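Local coordinates for protein hydrolase, putative (PDB 2B30) that is probably a metal-dependent phosphatase of the haloacid dehalogenase superfamily, although its function and substrate have not been established, at residues D26-T37 against Q242-D252; M63-K72 against F89-N98. All coordinates share one frame; numbering follows the deposited sequence.

Contact 1 (D26-T37 against Q242-D252); sequences DIKLLLIDFDGT and QVLVVGDAEND. With CA (calcium ion), chain E.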
loop_
_atom_site.group_PDB
_atom_site.type_symbol
_atom_site.label_atom_id
_atom_site.label_comp_id
_atom_site.label_asym_id
_atom_site.label_seq_id
_atom_site.Cartn_x
_atom_site.Cartn_y
_atom_site.Cartn_z
ATOM N N ASP A 26 21.419 -3.279 -8.506
ATOM C CA ASP A 26 21.369 -4.574 -9.194
ATOM C C ASP A 26 19.970 -4.820 -9.765
ATOM O O ASP A 26 19.287 -5.768 -9.381
ATOM C CB ASP A 26 21.748 -5.688 -8.213
ATOM C CG ASP A 26 21.810 -7.056 -8.864
ATOM O OD1 ASP A 26 22.385 -7.166 -9.961
ATOM O OD2 ASP A 26 21.279 -8.022 -8.274
ATOM N N ILE A 27 19.555 -3.968 -10.691
ATOM C CA ILE A 27 18.198 -3.996 -11.227
ATOM C C ILE A 27 17.938 -5.205 -12.120
ATOM O O ILE A 27 18.709 -5.487 -13.039
ATOM C CB ILE A 27 17.887 -2.702 -12.023
ATOM C CG1 ILE A 27 17.822 -1.506 -11.071
ATOM C CG2 ILE A 27 16.566 -2.819 -12.805
ATOM C CD1 ILE A 27 18.043 -0.173 -11.762
ATOM N N LYS A 28 16.827 -5.890 -11.841
ATOM C CA LYS A 28 16.362 -7.027 -12.633
ATOM C C LYS A 28 14.935 -6.867 -13.200
ATOM O O LYS A 28 14.516 -7.678 -14.036
ATOM C CB LYS A 28 16.473 -8.308 -11.791
ATOM C CG LYS A 28 17.915 -8.722 -11.598
ATOM C CD LYS A 28 18.093 -9.870 -10.626
ATOM C CE LYS A 28 19.590 -10.193 -10.425
ATOM N NZ LYS A 28 19.854 -11.161 -9.302
ATOM N N LEU A 29 14.207 -5.829 -12.765
ATOM C CA LEU A 29 12.811 -5.607 -13.172
ATOM C C LEU A 29 12.596 -4.145 -13.523
ATOM O O LEU A 29 12.859 -3.271 -12.693
ATOM C CB LEU A 29 11.853 -5.969 -12.036
ATOM C CG LEU A 29 10.524 -6.657 -12.383
ATOM C CD1 LEU A 29 9.521 -6.471 -11.243
ATOM C CD2 LEU A 29 9.920 -6.206 -13.685
ATOM N N LEU A 30 12.115 -3.880 -14.740
ATOM C CA LEU A 30 11.759 -2.517 -15.151
ATOM C C LEU A 30 10.242 -2.365 -15.110
ATOM O O LEU A 30 9.527 -3.050 -15.845
ATOM C CB LEU A 30 12.284 -2.193 -16.556
ATOM C CG LEU A 30 13.769 -2.453 -16.857
ATOM C CD1 LEU A 30 14.117 -2.037 -18.295
ATOM C CD2 LEU A 30 14.692 -1.752 -15.858
ATOM N N LEU A 31 9.764 -1.468 -14.250
ATOM C CA LEU A 31 8.343 -1.193 -14.099
ATOM C C LEU A 31 8.032 0.196 -14.650
ATOM O O LEU A 31 8.370 1.205 -14.045
ATOM C CB LEU A 31 7.941 -1.280 -12.628
ATOM C CG LEU A 31 8.195 -2.614 -11.908
ATOM C CD1 LEU A 31 7.727 -2.464 -10.491
ATOM C CD2 LEU A 31 7.515 -3.838 -12.572
ATOM N N ILE A 32 7.365 0.238 -15.796
ATOM C CA ILE A 32 7.245 1.448 -16.588
ATOM C C ILE A 32 5.793 1.854 -16.681
ATOM O O ILE A 32 4.958 1.066 -17.131
ATOM C CB ILE A 32 7.764 1.198 -18.006
ATOM C CG1 ILE A 32 9.159 0.563 -17.952
ATOM C CG2 ILE A 32 7.758 2.502 -18.819
ATOM C CD1 ILE A 32 9.752 0.262 -19.329
ATOM N N ASP A 33 5.483 3.076 -16.265
ATOM C CA ASP A 33 4.134 3.621 -16.463
ATOM C C ASP A 33 3.903 3.887 -17.949
ATOM O O ASP A 33 4.854 4.132 -18.688
ATOM C CB ASP A 33 3.955 4.906 -15.658
ATOM C CG ASP A 33 2.596 5.544 -15.857
ATOM O OD1 ASP A 33 1.558 4.839 -15.839
ATOM O OD2 ASP A 33 2.562 6.773 -16.034
ATOM N N PHE A 34 2.652 3.811 -18.390
ATOM C CA PHE A 34 2.339 4.036 -19.797
ATOM C C PHE A 34 2.086 5.526 -20.103
ATOM O O PHE A 34 3.008 6.218 -20.533
ATOM C CB PHE A 34 1.193 3.132 -20.279
ATOM C CG PHE A 34 1.191 2.907 -21.772
ATOM C CD1 PHE A 34 2.195 2.147 -22.373
ATOM C CD2 PHE A 34 0.192 3.452 -22.579
ATOM C CE1 PHE A 34 2.210 1.938 -23.753
ATOM C CE2 PHE A 34 0.188 3.245 -23.961
ATOM C CZ PHE A 34 1.200 2.488 -24.550
ATOM N N ASP A 35 0.878 6.034 -19.867
ATOM C CA ASP A 35 0.561 7.408 -20.265
ATOM C C ASP A 35 1.280 8.383 -19.378
ATOM O O ASP A 35 1.344 8.194 -18.158
ATOM C CB ASP A 35 -0.931 7.704 -20.170
ATOM C CG ASP A 35 -1.738 6.839 -21.074
ATOM O OD1 ASP A 35 -1.825 5.624 -20.784
ATOM O OD2 ASP A 35 -2.272 7.368 -22.070
ATOM N N GLY A 36 1.810 9.436 -19.990
ATOM C CA GLY A 36 2.562 10.447 -19.264
ATOM C C GLY A 36 4.008 10.055 -19.030
ATOM O O GLY A 36 4.813 10.895 -18.636
ATOM N N THR A 37 4.340 8.790 -19.275
ATOM C CA THR A 37 5.693 8.289 -19.073
ATOM C C THR A 37 6.206 7.731 -20.397
ATOM O O THR A 37 7.050 8.344 -21.032
ATOM C CB THR A 37 5.740 7.219 -17.939
ATOM O OG1 THR A 37 5.246 7.786 -16.714
ATOM C CG2 THR A 37 7.152 6.717 -17.722
ATOM N N GLN A 242 15.818 -4.730 -6.296
ATOM C CA GLN A 242 16.052 -5.025 -7.711
ATOM C C GLN A 242 15.038 -4.402 -8.662
ATOM O O GLN A 242 15.082 -4.650 -9.859
ATOM C CB GLN A 242 16.061 -6.533 -7.913
ATOM C CG GLN A 242 17.148 -7.217 -7.125
ATOM C CD GLN A 242 16.983 -8.707 -7.094
ATOM O OE1 GLN A 242 15.873 -9.206 -6.972
ATOM N NE2 GLN A 242 18.092 -9.431 -7.197
ATOM N N VAL A 243 14.143 -3.580 -8.137
ATOM C CA VAL A 243 13.040 -3.055 -8.921
ATOM C C VAL A 243 13.278 -1.593 -9.251
ATOM O O VAL A 243 13.444 -0.787 -8.337
ATOM C CB VAL A 243 11.718 -3.190 -8.131
ATOM C CG1 VAL A 243 10.577 -2.553 -8.889
ATOM C CG2 VAL A 243 11.423 -4.658 -7.848
ATOM N N LEU A 244 13.295 -1.257 -10.543
ATOM C CA LEU A 244 13.318 0.139 -10.972
ATOM C C LEU A 244 11.985 0.532 -11.586
ATOM O O LEU A 244 11.484 -0.142 -12.486
ATOM C CB LEU A 244 14.432 0.420 -11.981
ATOM C CG LEU A 244 14.375 1.833 -12.612
ATOM C CD1 LEU A 244 15.708 2.520 -12.515
ATOM C CD2 LEU A 244 13.884 1.811 -14.048
ATOM N N VAL A 245 11.456 1.662 -11.130
ATOM C CA VAL A 245 10.106 2.091 -11.475
ATOM C C VAL A 245 10.093 3.570 -11.886
ATOM O O VAL A 245 10.885 4.370 -11.376
ATOM C CB VAL A 245 9.131 1.824 -10.294
ATOM C CG1 VAL A 245 9.480 2.658 -9.091
ATOM C CG2 VAL A 245 7.695 2.080 -10.701
ATOM N N VAL A 246 9.198 3.918 -12.811
ATOM C CA VAL A 246 9.094 5.280 -13.313
ATOM C C VAL A 246 7.623 5.641 -13.604
ATOM O O VAL A 246 6.870 4.823 -14.128
ATOM C CB VAL A 246 10.058 5.508 -14.549
ATOM C CG1 VAL A 246 9.702 4.618 -15.713
ATOM C CG2 VAL A 246 10.071 6.970 -14.978
ATOM N N GLY A 247 7.215 6.859 -13.245
ATOM C CA GLY A 247 5.809 7.259 -13.354
ATOM C C GLY A 247 5.568 8.759 -13.271
ATOM O O GLY A 247 6.515 9.545 -13.306
ATOM N N ASP A 248 4.302 9.160 -13.158
ATOM C CA ASP A 248 3.958 10.566 -13.333
ATOM C C ASP A 248 2.755 11.099 -12.561
ATOM O O ASP A 248 2.685 12.305 -12.317
ATOM C CB ASP A 248 3.728 10.849 -14.821
ATOM C CG ASP A 248 2.432 10.268 -15.326
ATOM O OD1 ASP A 248 2.269 9.038 -15.262
ATOM O OD2 ASP A 248 1.564 11.038 -15.779
ATOM N N ALA A 249 1.824 10.229 -12.178
ATOM C CA ALA A 249 0.506 10.669 -11.730
ATOM C C ALA A 249 0.090 10.073 -10.372
ATOM O O ALA A 249 0.866 9.375 -9.708
ATOM C CB ALA A 249 -0.515 10.324 -12.804
ATOM N N GLU A 250 -1.147 10.360 -9.974
ATOM C CA GLU A 250 -1.702 9.894 -8.708
ATOM C C GLU A 250 -1.682 8.363 -8.549
ATOM O O GLU A 250 -1.384 7.848 -7.460
ATOM C CB GLU A 250 -3.135 10.410 -8.551
ATOM C CG GLU A 250 -3.668 10.360 -7.137
ATOM C CD GLU A 250 -5.057 10.966 -7.023
ATOM O OE1 GLU A 250 -5.991 10.475 -7.701
ATOM O OE2 GLU A 250 -5.212 11.938 -6.249
ATOM N N ASN A 251 -1.989 7.637 -9.623
ATOM C CA ASN A 251 -2.026 6.170 -9.567
ATOM C C ASN A 251 -0.640 5.503 -9.623
ATOM O O ASN A 251 -0.544 4.267 -9.664
ATOM C CB ASN A 251 -2.952 5.603 -10.656
ATOM C CG ASN A 251 -2.443 5.853 -12.050
ATOM O OD1 ASN A 251 -1.680 6.787 -12.290
ATOM N ND2 ASN A 251 -2.858 5.013 -12.980
ATOM N N ASP A 252 0.421 6.315 -9.625
ATOM C CA ASP A 252 1.804 5.819 -9.558
ATOM C C ASP A 252 2.437 6.019 -8.172
ATOM O O ASP A 252 3.503 5.493 -7.899
ATOM C CB ASP A 252 2.687 6.545 -10.591
ATOM C CG ASP A 252 2.242 6.324 -12.018
ATOM O OD1 ASP A 252 2.089 5.152 -12.423
ATOM O OD2 ASP A 252 2.059 7.327 -12.744
HETATM CA CA CA E . 0.443 7.431 -16.162
#
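Asp33 and Asp248 show how two parallel strands can deliver carboxylates to one metal. The strands 29-33 and 243-247 run 10° from exactly parallel, zipped by alternating bonds such as Leu31 N to Leu244 O, 2.8 Å, and Asp33 N to Val246 O, 3.1 Å. From there the Asp33 side chain sets out: its CB, pointing toward the second strand, rests 3.3 Å from Val246 O, and CG, anti to the backbone N (chi1 178°), comes 3.5 Å from Asp252 OD1. The carboxylate meets the calcium ion with both oxygens, OD2 at 2.2 Å and OD1 at 2.8 Å. OD2 also receives Thr37 OG1 on its anti lone pair, which helps fix its rotation. Asp35 with its backbone O, and Asp248 with OD1 2.6 Å from the metal, complete the protein ligands. This is the HAD signature, a DxD sequence at the C-terminal end of one central strand, facing an acidic loop that follows its neighbour. Asp252 lies beside the Asp33 carboxylate, the two planes 69° apart, its OD2 gripped by Asp248 N and Ala249 N, its OD1 salt-bridged to Lys225. Farther down, Leu31 CD1 packs on Val243 CG1 and Ile27 CD1 on Leu244 CD1.

Contact 2 (M63-K72 against F89-N98); sequences MVSICTGRSK and FYGMPGVYIN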
loop_
_atom_site.group_PDB
_atom_site.type_symbol
_atom_site.label_atom_id
_atom_site.label_comp_id
_atom_site.label_asym_id
_atom_site.label_seq_id
_atom_site.Cartn_x
_atom_site.Cartn_y
_atom_site.Cartn_z
ATOM N N MET A 63 13.604 -8.095 -17.138
ATOM C CA MET A 63 12.176 -8.348 -17.166
ATOM C C MET A 63 11.498 -6.996 -17.173
ATOM O O MET A 63 11.853 -6.099 -16.393
ATOM C CB MET A 63 11.715 -9.149 -15.947
ATOM C CG MET A 63 10.213 -9.438 -15.956
ATOM S SD MET A 63 9.698 -10.774 -14.858
ATOM C CE MET A 63 10.379 -12.229 -15.680
ATOM N N VAL A 64 10.527 -6.848 -18.061
ATOM C CA VAL A 64 9.874 -5.578 -18.263
ATOM C C VAL A 64 8.387 -5.779 -18.041
ATOM O O VAL A 64 7.788 -6.725 -18.568
ATOM C CB VAL A 64 10.147 -5.071 -19.676
ATOM C CG1 VAL A 64 9.237 -3.903 -20.043
ATOM C CG2 VAL A 64 11.605 -4.687 -19.806
ATOM N N SER A 65 7.807 -4.896 -17.236
ATOM C CA SER A 65 6.380 -4.916 -16.957
ATOM C C SER A 65 5.834 -3.495 -16.992
ATOM O O SER A 65 6.301 -2.607 -16.280
ATOM C CB SER A 65 6.090 -5.548 -15.594
ATOM O OG SER A 65 4.738 -5.324 -15.231
ATOM N N ILE A 66 4.835 -3.285 -17.829
ATOM C CA ILE A 66 4.176 -2.015 -17.865
ATOM C C ILE A 66 3.080 -2.017 -16.812
ATOM O O ILE A 66 2.288 -2.950 -16.722
ATOM C CB ILE A 66 3.666 -1.714 -19.263
ATOM C CG1 ILE A 66 4.881 -1.390 -20.146
ATOM C CG2 ILE A 66 2.702 -0.541 -19.217
ATOM C CD1 ILE A 66 4.597 -1.339 -21.603
ATOM N N CYS A 67 3.063 -0.974 -15.996
ATOM C CA CYS A 67 2.115 -0.850 -14.908
ATOM C C CYS A 67 1.218 0.347 -15.202
ATOM O O CYS A 67 1.690 1.490 -15.243
ATOM C CB CYS A 67 2.884 -0.674 -13.601
ATOM S SG CYS A 67 4.154 -1.984 -13.362
ATOM N N THR A 68 -0.068 0.089 -15.436
ATOM C CA THR A 68 -0.958 1.141 -15.917
ATOM C C THR A 68 -2.408 0.929 -15.540
ATOM O O THR A 68 -2.807 -0.171 -15.161
ATOM C CB THR A 68 -0.888 1.251 -17.449
ATOM O OG1 THR A 68 -1.628 2.403 -17.899
ATOM C CG2 THR A 68 -1.436 -0.030 -18.105
ATOM N N GLY A 69 -3.184 2.005 -15.677
ATOM C CA GLY A 69 -4.635 1.960 -15.549
ATOM C C GLY A 69 -5.326 1.334 -16.748
ATOM O O GLY A 69 -6.479 0.948 -16.659
ATOM N N ARG A 70 -4.629 1.234 -17.872
ATOM C CA ARG A 70 -5.204 0.654 -19.074
ATOM C C ARG A 70 -5.232 -0.863 -19.017
ATOM O O ARG A 70 -4.646 -1.478 -18.127
ATOM C CB ARG A 70 -4.439 1.137 -20.306
ATOM C CG ARG A 70 -4.730 2.590 -20.611
ATOM C CD ARG A 70 -3.658 3.284 -21.427
ATOM N NE ARG A 70 -3.845 3.051 -22.854
ATOM C CZ ARG A 70 -3.541 3.912 -23.830
ATOM N NH1 ARG A 70 -3.015 5.101 -23.585
ATOM N NH2 ARG A 70 -3.770 3.564 -25.081
ATOM N N SER A 71 -5.943 -1.458 -19.967
ATOM C CA SER A 71 -6.003 -2.901 -20.113
ATOM C C SER A 71 -4.813 -3.320 -20.954
ATOM O O SER A 71 -4.156 -2.459 -21.537
ATOM C CB SER A 71 -7.301 -3.291 -20.812
ATOM O OG SER A 71 -7.312 -2.822 -22.155
ATOM N N LYS A 72 -4.538 -4.627 -21.027
ATOM C CA LYS A 72 -3.420 -5.139 -21.852
ATOM C C LYS A 72 -3.630 -4.778 -23.314
ATOM O O LYS A 72 -2.780 -4.133 -23.917
ATOM C CB LYS A 72 -3.236 -6.663 -21.716
ATOM C CG LYS A 72 -2.084 -7.233 -22.569
ATOM C CD LYS A 72 -1.671 -8.671 -22.155
ATOM C CE LYS A 72 -2.681 -9.728 -22.584
ATOM N NZ LYS A 72 -3.012 -9.650 -24.040
ATOM N N PHE A 89 8.002 -7.818 -27.390
ATOM C CA PHE A 89 7.255 -7.610 -26.159
ATOM C C PHE A 89 5.760 -7.522 -26.475
ATOM O O PHE A 89 5.370 -6.838 -27.423
ATOM C CB PHE A 89 7.713 -6.321 -25.492
ATOM C CG PHE A 89 7.105 -6.097 -24.146
ATOM C CD1 PHE A 89 7.492 -6.878 -23.067
ATOM C CD2 PHE A 89 6.140 -5.115 -23.958
ATOM C CE1 PHE A 89 6.931 -6.685 -21.813
ATOM C CE2 PHE A 89 5.573 -4.909 -22.713
ATOM C CZ PHE A 89 5.967 -5.695 -21.637
ATOM N N TYR A 90 4.942 -8.219 -25.683
ATOM C CA TYR A 90 3.512 -8.364 -25.950
ATOM C C TYR A 90 2.718 -8.211 -24.651
ATOM O O TYR A 90 1.692 -8.865 -24.444
ATOM C CB TYR A 90 3.239 -9.723 -26.635
ATOM C CG TYR A 90 4.094 -9.941 -27.873
ATOM C CD1 TYR A 90 3.641 -9.579 -29.145
ATOM C CD2 TYR A 90 5.383 -10.461 -27.765
ATOM C CE1 TYR A 90 4.449 -9.749 -30.270
ATOM C CE2 TYR A 90 6.196 -10.627 -28.883
ATOM C CZ TYR A 90 5.725 -10.276 -30.124
ATOM O OH TYR A 90 6.544 -10.456 -31.207
ATOM N N GLY A 91 3.209 -7.338 -23.774
ATOM C CA GLY A 91 2.507 -6.982 -22.547
ATOM C C GLY A 91 2.554 -8.021 -21.447
ATOM O O GLY A 91 1.760 -7.973 -20.511
ATOM N N MET A 92 3.486 -8.957 -21.540
ATOM C CA MET A 92 3.609 -10.001 -20.539
ATOM C C MET A 92 5.053 -10.128 -20.077
ATOM O O MET A 92 5.938 -10.388 -20.877
ATOM C CB MET A 92 3.153 -11.317 -21.122
ATOM C CG MET A 92 1.767 -11.277 -21.682
ATOM S SD MET A 92 1.400 -12.877 -22.358
ATOM C CE MET A 92 2.434 -12.899 -23.829
ATOM N N PRO A 93 5.299 -9.956 -18.778
ATOM C CA PRO A 93 4.328 -9.750 -17.699
ATOM C C PRO A 93 3.710 -8.347 -17.708
ATOM O O PRO A 93 4.166 -7.463 -18.443
ATOM C CB PRO A 93 5.171 -9.946 -16.444
ATOM C CG PRO A 93 6.544 -9.487 -16.860
ATOM C CD PRO A 93 6.688 -9.917 -18.288
ATOM N N GLY A 94 2.676 -8.151 -16.899
ATOM C CA GLY A 94 2.043 -6.849 -16.826
ATOM C C GLY A 94 1.092 -6.639 -15.667
ATOM O O GLY A 94 0.446 -7.571 -15.202
ATOM N N VAL A 95 1.029 -5.386 -15.216
ATOM C CA VAL A 95 0.092 -4.938 -14.200
ATOM C C VAL A 95 -0.867 -3.960 -14.875
ATOM O O VAL A 95 -0.470 -2.866 -15.290
ATOM C CB VAL A 95 0.831 -4.232 -13.046
ATOM C CG1 VAL A 95 -0.151 -3.663 -12.048
ATOM C CG2 VAL A 95 1.789 -5.196 -12.369
ATOM N N TYR A 96 -2.125 -4.360 -14.983
ATOM C CA TYR A 96 -3.093 -3.602 -15.737
ATOM C C TYR A 96 -4.272 -3.232 -14.867
ATOM O O TYR A 96 -4.501 -3.856 -13.832
ATOM C CB TYR A 96 -3.539 -4.420 -16.931
ATOM C CG TYR A 96 -2.391 -4.760 -17.836
ATOM C CD1 TYR A 96 -1.788 -3.778 -18.596
ATOM C CD2 TYR A 96 -1.882 -6.061 -17.918
ATOM C CE1 TYR A 96 -0.727 -4.070 -19.435
ATOM C CE2 TYR A 96 -0.811 -6.361 -18.758
ATOM C CZ TYR A 96 -0.248 -5.353 -19.509
ATOM O OH TYR A 96 0.797 -5.597 -20.342
ATOM N N ILE A 97 -5.002 -2.198 -15.285
ATOM C CA ILE A 97 -6.200 -1.745 -14.585
ATOM C C ILE A 97 -5.890 -1.491 -13.112
ATOM O O ILE A 97 -6.555 -2.006 -12.215
ATOM C CB ILE A 97 -7.387 -2.741 -14.743
ATOM C CG1 ILE A 97 -7.541 -3.158 -16.215
ATOM C CG2 ILE A 97 -8.703 -2.109 -14.216
ATOM C CD1 ILE A 97 -8.899 -3.791 -16.535
ATOM N N ASN A 98 -4.845 -0.702 -12.894
ATOM C CA ASN A 98 -4.438 -0.257 -11.574
ATOM C C ASN A 98 -4.236 -1.384 -10.575
ATOM O O ASN A 98 -4.511 -1.235 -9.379
ATOM C CB ASN A 98 -5.404 0.823 -11.058
ATOM C CG ASN A 98 -5.209 2.143 -11.777
ATOM O OD1 ASN A 98 -4.170 2.347 -12.417
ATOM N ND2 ASN A 98 -6.188 3.047 -11.673
HETATM O O HOH W 1 3.466 -5.229 -19.710
#
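Met63 starts the pairing by laying its CG on Pro93 CG, 3.8 Å away, just after the cis peptide that precedes this proline. Val64 meets Phe89: its carbonyl O sits at the edge of the ring, 3.4 Å from CE1, and its CG1 packs against that same ring atom. At Ser65 the hydroxyl oxygen, anti to the backbone N (chi1 169°), lies beside Gly94 CA. Ile66 works at both ends. Its CD1 reaches Phe89 CE2, and its N, instead of pairing directly with Pro93 O, donates to a water that also bonds Pro93 O and Tyr96 OH. Its own O accepts Val95 N at 3.1 Å and also lies over one face of the Tyr96 ring. Cys67 then packs SG on Val95 CB, and Thr68 N returns to Val95 O at 3.0 Å. Further along the bonds continue: Thr68 O takes Asn98 N, and Arg70 O takes Ile97 N at 3.0 Å, the donor standing above the carbonyl plane. Thr68 CG2 and Arg70 O border the edge of the Tyr96 ring. Ser71, at the N-cap of the following helix, accepts with OG from Gly74 N. Lys72 covers the second face of the Tyr96 ring, its CB 3.9 Å from the centroid in a CH-pi contact, while Tyr96 OH is anchored by donating to Gly91 O at 2.6 Å. Parallel strands joined through the helices 72-79 and 81-87 make a beta-alpha-beta crossover of the Rossmann-like HAD core, and the turn holding Thr68 fits the place of the family's motif II, at the end of the strand beside the one that leads to the DxD sequence.

Overall arrangement
Contacts 1 and 2 are adjoining parts of one sheet, their centres about 11 Å apart, and strands 29-33 and 63-67 are the neighbours that join them, for instance through Leu30 N and Met63 O at 2.8 Å. The loops at the strand ends meet around the calcium ion. Contact 1 supplies the metal ligands; contact 2 brings Thr68, whose side chain comes to about 6 Å from the ion at nearest atoms, and Arg70, whose NH1 makes a salt bridge with Asp35 OD2 at 2.8 Å. Lys225, already paired with Asp252, also bonds Cys67 O, while Asn251 ND2 reaches Asn98 OD1. Such convergence is consistent with a HAD phosphatase site.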